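Local atomic coordinates of cysteine hydrolase (Vibrio cholerae, PDB entry 6V98), a protein that acts as a type VI secretion system effector delivered against rival bacteria and is probably a cysteine hydrolase related to the papain-like peptidases. Residues V47-G52 / E125-L130. Residues are numbered along the deposited sequence; the frame is centred on the assembly and turned at random.
Sequences VILING and EADSWL
Leu49, on the strand 44-50, meets Ala126, Asp127 and Leu130 of the helix 123-134 in a small, buried apolar contact that fastens this helix to one face of the antiparallel sheet. Residues 47-50 and 125-130 run at 138° to one another, nearer antiparallel than parallel, and their axes come within 9.8 Å at their closest, a gap bridged mainly by one leucine. With its CG anti to the backbone N (chi1 169°), Leu49 presents both methyls of its fork to the helix. Both face the methyl of Ala126: Leu49 CD1 lies 3.7 Å from Ala126 CB, and Leu49 CD2 3.9 Å from the same carbon. Leu49 CD2 also lies 3.8 Å from Asp127 N and 4.2 Å from Asp127 CB. One turn after Ala126, Leu130 CD1 comes within a looser 4.4 Å of Leu49 CD2. The short Ala126 side chain probably helps the leucine sit near the helix; Leu49 CA and Ala126 CA are 7.8 Å apart. Of the Asp127 side chain, CB is the part near Leu49; OD2 forms a salt bridge with Arg131 NE, on the same helix. Alternation along the strand separates two layers: Val47 and Leu49 turn to the helix side, whereas Ile48 and Ile50 turn from it. Around the contact, Leu7 of the adjoining strand 5-12 and Phe122 also pack on Leu49, while Leu130 reaches Tyr60 of strand 57-63 and Phe155 of helix 154-162, linking both helices to the sheet.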
# COMPACT_ATOMS: atom_id res chain seq x y z
N VAL A 47 0.81 -0.50 -0.87
CA VAL A 47 0.11 -1.50 -0.08
C VAL A 47 0.97 -2.75 0.06
O VAL A 47 1.54 -3.23 -0.92
CB VAL A 47 -1.29 -1.83 -0.66
CG1 VAL A 47 -1.19 -2.37 -2.09
CG2 VAL A 47 -2.06 -2.78 0.27
N ILE A 48 1.07 -3.25 1.28
CA ILE A 48 1.70 -4.53 1.56
C ILE A 48 0.62 -5.59 1.64
O ILE A 48 -0.41 -5.39 2.30
CB ILE A 48 2.49 -4.48 2.87
CG1 ILE A 48 3.58 -3.42 2.78
CG2 ILE A 48 3.09 -5.86 3.17
CD1 ILE A 48 4.33 -3.17 4.11
N LEU A 49 0.86 -6.74 1.01
CA LEU A 49 -0.07 -7.86 1.02
C LEU A 49 0.64 -9.08 1.58
O LEU A 49 1.69 -9.46 1.07
CB LEU A 49 -0.59 -8.14 -0.39
CG LEU A 49 -1.37 -9.45 -0.55
CD1 LEU A 49 -2.72 -9.32 0.11
CD2 LEU A 49 -1.53 -9.80 -2.02
N ILE A 50 0.07 -9.70 2.61
CA ILE A 50 0.71 -10.84 3.27
C ILE A 50 -0.24 -12.03 3.33
O ILE A 50 -1.38 -11.90 3.77
CB ILE A 50 1.18 -10.48 4.69
CG1 ILE A 50 2.17 -9.32 4.63
CG2 ILE A 50 1.83 -11.71 5.34
CD1 ILE A 50 2.43 -8.69 5.98
N ASN A 51 0.26 -13.19 2.90
CA ASN A 51 -0.43 -14.47 3.10
C ASN A 51 -0.38 -14.85 4.57
O ASN A 51 0.70 -15.07 5.13
CB ASN A 51 0.23 -15.55 2.25
CG ASN A 51 -0.57 -16.84 2.24
OD1 ASN A 51 -0.85 -17.42 3.29
ND2 ASN A 51 -0.98 -17.28 1.05
N GLY A 52 -1.56 -14.96 5.20
CA GLY A 52 -1.62 -15.25 6.62
C GLY A 52 -1.19 -16.65 7.00
O GLY A 52 -0.88 -16.90 8.18
N GLU A 125 -7.20 -13.36 -4.21
CA GLU A 125 -7.99 -12.35 -4.91
C GLU A 125 -7.26 -11.02 -5.01
O GLU A 125 -7.32 -10.34 -6.04
CB GLU A 125 -9.33 -12.17 -4.22
CG GLU A 125 -10.25 -13.38 -4.30
CD GLU A 125 -10.03 -14.39 -3.20
OE1 GLU A 125 -10.79 -15.39 -3.16
OE2 GLU A 125 -9.11 -14.21 -2.37
N ALA A 126 -6.59 -10.62 -3.93
CA ALA A 126 -5.83 -9.37 -3.96
C ALA A 126 -4.66 -9.46 -4.92
O ALA A 126 -4.39 -8.53 -5.70
CB ALA A 126 -5.33 -9.01 -2.56
N ASP A 127 -3.93 -10.58 -4.88
CA ASP A 127 -2.81 -10.77 -5.79
C ASP A 127 -3.28 -10.75 -7.24
O ASP A 127 -2.65 -10.12 -8.10
CB ASP A 127 -2.11 -12.09 -5.47
CG ASP A 127 -0.77 -12.21 -6.16
OD1 ASP A 127 0.13 -11.43 -5.81
OD2 ASP A 127 -0.63 -13.09 -7.04
N SER A 128 -4.40 -11.41 -7.52
CA SER A 128 -4.96 -11.40 -8.87
C SER A 128 -5.39 -9.99 -9.30
O SER A 128 -5.17 -9.59 -10.45
CB SER A 128 -6.14 -12.36 -8.94
OG SER A 128 -6.69 -12.37 -10.25
N TRP A 129 -6.00 -9.23 -8.39
CA TRP A 129 -6.45 -7.88 -8.72
C TRP A 129 -5.26 -6.97 -9.03
O TRP A 129 -5.28 -6.22 -10.02
CB TRP A 129 -7.29 -7.32 -7.57
CG TRP A 129 -8.03 -6.02 -7.78
CD1 TRP A 129 -9.35 -5.87 -8.10
CD2 TRP A 129 -7.51 -4.70 -7.62
NE1 TRP A 129 -9.68 -4.54 -8.16
CE2 TRP A 129 -8.57 -3.80 -7.88
CE3 TRP A 129 -6.25 -4.18 -7.30
CZ2 TRP A 129 -8.41 -2.42 -7.82
CZ3 TRP A 129 -6.09 -2.81 -7.23
CH2 TRP A 129 -7.16 -1.94 -7.49
N LEU A 130 -4.22 -7.03 -8.20
CA LEU A 130 -3.03 -6.21 -8.41
C LEU A 130 -2.31 -6.58 -9.70
O LEU A 130 -1.91 -5.70 -10.47
CB LEU A 130 -2.10 -6.36 -7.20
CG LEU A 130 -2.72 -5.71 -5.96
CD1 LEU A 130 -2.11 -6.30 -4.68
CD2 LEU A 130 -2.56 -4.19 -6.01